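Local coordinates for protein 2-dehydropantoate 2-reductase (Porphyromonas gingivalis, PDB 2QYT) that probably catalyses the NADPH-dependent reduction of ketopantoate to pantoate, the second step in making (R)-pantoate for pantothenate biosynthesis, at residues A[111-124]-A[129-141]. Numbering follows the deposited sequence.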
# COMPACT_ATOMS: atom_id res chain seq x y z
N THR A 111 -15.29 -1.20 -12.28
CA THR A 111 -14.40 -1.47 -11.14
C THR A 111 -13.04 -0.87 -11.32
O THR A 111 -12.44 -0.99 -12.40
CB THR A 111 -14.26 -2.96 -10.83
OG1 THR A 111 -15.55 -3.52 -10.72
CG2 THR A 111 -13.50 -3.18 -9.49
N LYS A 112 -12.55 -0.24 -10.25
CA LYS A 112 -11.17 0.28 -10.16
C LYS A 112 -10.49 -0.39 -8.96
O LYS A 112 -11.09 -0.53 -7.90
CB LYS A 112 -11.12 1.80 -10.00
CG LYS A 112 -11.89 2.60 -11.09
CD LYS A 112 -11.23 2.38 -12.45
CE LYS A 112 -11.89 3.18 -13.54
NZ LYS A 112 -13.25 2.77 -13.78
N ILE A 113 -9.27 -0.84 -9.17
CA ILE A 113 -8.53 -1.56 -8.19
C ILE A 113 -7.38 -0.69 -7.76
O ILE A 113 -6.67 -0.12 -8.63
CB ILE A 113 -8.00 -2.91 -8.74
CG1 ILE A 113 -9.16 -3.75 -9.31
CG2 ILE A 113 -7.29 -3.68 -7.67
CD1 ILE A 113 -8.70 -4.90 -10.13
N LEU A 114 -7.22 -0.58 -6.44
CA LEU A 114 -6.14 0.15 -5.77
C LEU A 114 -5.26 -0.79 -4.94
O LEU A 114 -5.63 -1.16 -3.84
CB LEU A 114 -6.74 1.17 -4.79
CG LEU A 114 -6.63 2.66 -5.11
CD1 LEU A 114 -7.12 3.56 -3.98
CD2 LEU A 114 -5.16 2.92 -5.42
N PRO A 115 -4.07 -1.14 -5.45
CA PRO A 115 -3.15 -1.87 -4.60
C PRO A 115 -2.50 -0.89 -3.62
O PRO A 115 -1.94 0.15 -4.04
CB PRO A 115 -2.10 -2.45 -5.59
CG PRO A 115 -2.54 -2.02 -6.97
CD PRO A 115 -3.47 -0.87 -6.78
N LEU A 116 -2.58 -1.17 -2.33
CA LEU A 116 -1.97 -0.29 -1.35
C LEU A 116 -0.66 -0.84 -0.75
O LEU A 116 -0.07 -0.25 0.16
CB LEU A 116 -3.00 0.12 -0.28
CG LEU A 116 -4.30 0.75 -0.84
CD1 LEU A 116 -5.37 0.87 0.23
CD2 LEU A 116 -4.03 2.12 -1.57
N LEU A 117 -0.18 -1.93 -1.33
CA LEU A 117 1.00 -2.70 -0.89
C LEU A 117 2.31 -1.98 -1.24
O LEU A 117 2.36 -1.19 -2.19
CB LEU A 117 1.04 -4.08 -1.59
CG LEU A 117 -0.22 -4.97 -1.80
CD1 LEU A 117 -1.23 -4.20 -2.63
CD2 LEU A 117 0.10 -6.33 -2.47
N ASN A 118 3.37 -2.29 -0.49
CA ASN A 118 4.69 -1.77 -0.79
C ASN A 118 5.25 -2.48 -2.01
O ASN A 118 4.85 -3.59 -2.33
CB ASN A 118 5.60 -1.93 0.41
CG ASN A 118 5.35 -0.85 1.46
OD1 ASN A 118 5.25 0.36 1.13
ND2 ASN A 118 5.29 -1.25 2.72
N GLY A 119 6.15 -1.82 -2.72
CA GLY A 119 6.74 -2.40 -3.93
C GLY A 119 6.83 -1.31 -4.96
O GLY A 119 6.09 -0.32 -4.87
N ALA A 120 7.73 -1.48 -5.92
CA ALA A 120 8.01 -0.47 -6.93
C ALA A 120 6.96 -0.44 -8.04
O ALA A 120 6.67 0.60 -8.61
CB ALA A 120 9.38 -0.69 -7.53
N ASP A 121 6.35 -1.59 -8.30
CA ASP A 121 5.66 -1.81 -9.55
C ASP A 121 4.43 -2.71 -9.43
O ASP A 121 4.15 -3.45 -10.36
CB ASP A 121 6.64 -2.43 -10.55
CG ASP A 121 7.08 -3.81 -10.13
OD1 ASP A 121 6.82 -4.21 -8.98
OD2 ASP A 121 7.69 -4.51 -10.96
N ILE A 122 3.74 -2.65 -8.30
CA ILE A 122 2.60 -3.50 -8.02
C ILE A 122 1.49 -3.27 -9.06
O ILE A 122 0.92 -4.23 -9.57
CB ILE A 122 1.99 -3.30 -6.61
CG1 ILE A 122 3.04 -3.49 -5.50
CG2 ILE A 122 0.79 -4.26 -6.42
CD1 ILE A 122 3.64 -4.91 -5.41
N ALA A 123 1.22 -1.99 -9.37
CA ALA A 123 0.19 -1.62 -10.35
C ALA A 123 0.53 -2.14 -11.76
O ALA A 123 -0.32 -2.62 -12.47
CB ALA A 123 -0.00 -0.11 -10.36
N GLU A 124 1.79 -2.01 -12.16
CA GLU A 124 2.21 -2.54 -13.43
C GLU A 124 1.97 -4.05 -13.52
O GLU A 124 1.48 -4.55 -14.55
CB GLU A 124 3.69 -2.24 -13.68
CG GLU A 124 3.97 -0.79 -14.10
CD GLU A 124 3.90 0.20 -12.93
OE1 GLU A 124 3.73 1.40 -13.22
OE2 GLU A 124 4.02 -0.21 -11.75
N TYR A 129 -2.90 -8.58 -16.61
CA TYR A 129 -4.08 -9.27 -17.14
C TYR A 129 -5.36 -8.46 -17.12
O TYR A 129 -6.39 -8.95 -17.60
CB TYR A 129 -4.32 -10.59 -16.42
CG TYR A 129 -3.13 -11.52 -16.35
CD1 TYR A 129 -2.73 -12.28 -17.45
CD2 TYR A 129 -2.43 -11.66 -15.15
CE1 TYR A 129 -1.67 -13.16 -17.36
CE2 TYR A 129 -1.37 -12.52 -15.06
CZ TYR A 129 -0.99 -13.27 -16.14
OH TYR A 129 0.10 -14.11 -15.98
N LEU A 130 -5.28 -7.23 -16.57
CA LEU A 130 -6.44 -6.34 -16.45
C LEU A 130 -6.22 -5.09 -17.30
O LEU A 130 -5.09 -4.69 -17.47
CB LEU A 130 -6.65 -5.94 -14.98
CG LEU A 130 -6.94 -7.16 -14.11
CD1 LEU A 130 -6.75 -6.91 -12.62
CD2 LEU A 130 -8.37 -7.78 -14.49
N PRO A 131 -7.31 -4.44 -17.81
CA PRO A 131 -7.17 -3.13 -18.53
C PRO A 131 -6.43 -2.08 -17.73
O PRO A 131 -6.53 -2.07 -16.47
CB PRO A 131 -8.62 -2.70 -18.74
CG PRO A 131 -9.39 -4.05 -18.83
CD PRO A 131 -8.72 -4.89 -17.75
N ASP A 132 -5.64 -1.20 -18.39
CA ASP A 132 -4.82 -0.17 -17.63
C ASP A 132 -5.70 0.73 -16.86
O ASP A 132 -5.28 1.38 -15.90
CB ASP A 132 -4.10 0.86 -18.53
CG ASP A 132 -3.32 0.25 -19.62
OD1 ASP A 132 -3.94 -0.46 -20.48
OD2 ASP A 132 -2.09 0.53 -19.59
N THR A 133 -6.91 0.84 -17.38
CA THR A 133 -7.88 1.77 -16.93
C THR A 133 -8.46 1.26 -15.60
O THR A 133 -8.91 2.05 -14.79
CB THR A 133 -8.90 1.89 -18.09
OG1 THR A 133 -8.97 3.26 -18.54
CG2 THR A 133 -10.26 1.23 -17.81
N VAL A 134 -8.41 -0.06 -15.38
CA VAL A 134 -8.98 -0.72 -14.18
C VAL A 134 -8.05 -0.58 -12.94
O VAL A 134 -8.51 -0.46 -11.82
CB VAL A 134 -9.31 -2.24 -14.46
CG1 VAL A 134 -9.65 -2.99 -13.18
CG2 VAL A 134 -10.45 -2.40 -15.47
N VAL A 135 -6.75 -0.57 -13.16
CA VAL A 135 -5.83 -0.63 -12.02
C VAL A 135 -5.24 0.76 -11.81
O VAL A 135 -4.62 1.30 -12.69
CB VAL A 135 -4.73 -1.73 -12.23
CG1 VAL A 135 -3.68 -1.70 -11.09
CG2 VAL A 135 -5.37 -3.13 -12.41
N TRP A 136 -5.49 1.36 -10.64
CA TRP A 136 -4.85 2.60 -10.26
C TRP A 136 -3.63 2.31 -9.37
O TRP A 136 -3.38 1.18 -9.05
CB TRP A 136 -5.84 3.49 -9.52
CG TRP A 136 -7.00 4.04 -10.38
CD1 TRP A 136 -7.09 4.08 -11.77
CD2 TRP A 136 -8.17 4.68 -9.89
NE1 TRP A 136 -8.24 4.70 -12.13
CE2 TRP A 136 -8.94 5.06 -11.00
CE3 TRP A 136 -8.65 4.95 -8.59
CZ2 TRP A 136 -10.18 5.70 -10.88
CZ3 TRP A 136 -9.89 5.58 -8.47
CH2 TRP A 136 -10.64 5.94 -9.60
N LYS A 137 -2.86 3.33 -9.02
CA LYS A 137 -1.68 3.19 -8.18
C LYS A 137 -2.00 3.83 -6.84
O LYS A 137 -2.73 4.81 -6.79
CB LYS A 137 -0.50 3.93 -8.80
CG LYS A 137 -0.20 3.44 -10.17
CD LYS A 137 1.12 3.90 -10.69
CE LYS A 137 1.22 3.44 -12.13
NZ LYS A 137 2.42 3.98 -12.82
N GLY A 138 -1.46 3.27 -5.78
CA GLY A 138 -1.67 3.85 -4.46
C GLY A 138 -0.54 3.51 -3.51
O GLY A 138 0.22 2.58 -3.77
N CYS A 139 -0.39 4.32 -2.46
CA CYS A 139 0.46 3.97 -1.36
C CYS A 139 0.01 4.67 -0.08
O CYS A 139 -0.56 5.76 -0.12
CB CYS A 139 1.93 4.28 -1.66
SG CYS A 139 2.31 6.05 -1.67
N VAL A 140 0.27 4.03 1.06
CA VAL A 140 -0.20 4.53 2.37
C VAL A 140 0.99 4.73 3.29
O VAL A 140 2.02 4.09 3.12
CB VAL A 140 -1.29 3.60 2.98
CG1 VAL A 140 -2.51 3.52 2.07
CG2 VAL A 140 -0.77 2.19 3.27
N TYR A 141 0.90 5.70 4.20
CA TYR A 141 1.84 5.84 5.30
C TYR A 141 1.01 5.69 6.56
O TYR A 141 0.17 6.52 6.88
CB TYR A 141 2.53 7.20 5.29
CG TYR A 141 3.51 7.39 4.18
CD1 TYR A 141 4.86 7.19 4.38
CD2 TYR A 141 3.09 7.73 2.90
CE1 TYR A 141 5.80 7.39 3.34
CE2 TYR A 141 4.01 7.91 1.85
CZ TYR A 141 5.36 7.73 2.08
OH TYR A 141 6.27 7.89 1.04
O HOH W 1 0.01 0.76 -6.67
O HOH W 2 2.08 1.60 0.48
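I113 is gripped through both its backbone N and its backbone O: the N donates to V134 O (2.8 Å, 164° at the hydrogen), and the O accepts from W136 N. Together the two bonds form a single parallel bridge between I113 and V135. Packing is tightest around it. The I113 side chain, with CG1 anti to the carbonyl carbon (chi1 -56°), sets CD1 against both V134 CG1 and L130 CD1, 3.7 Å from each. K112 lies over one face of the W136 indole, CB 3.9 Å above the centre of the six-membered ring in a CH-pi contact. Its CG comes 3.5 Å from W136 CZ2, the bend at chi2 brings CD to 3.3 Å from T133 O, and its ammonium goes on to D173.

Beyond the bridge the backbones stay close, but no direct hydrogen bond joins them and two waters take over. Water 1 receives G138 N and donates weakly to P115 O; water 2 joins V140 N to L116 O (2.9 Å). L114 CD2 still reaches K137 O, and G138, having no side chain, leaves room for the methyls of L114 and L116. A123 CB rests on K137 CG (3.6 Å) in buried packing. The solvent side belongs to T133 and E124, whose OE1 takes a salt bridge from K137 NZ (2.9 Å) at the end of an extended chain; K137 NZ also forms a salt bridge with D195.

Strand 111-115 is the last of the parallel Rossmann-type sheet, bonded on its other side to strand 86-89. The 129-141 segment thus briefly extends that sheet, then leaves as strand 137-148 for the mixed sheet, while L114 and W136 pack on helix 172-183, and L114, L116 and V140 on strand 158-164.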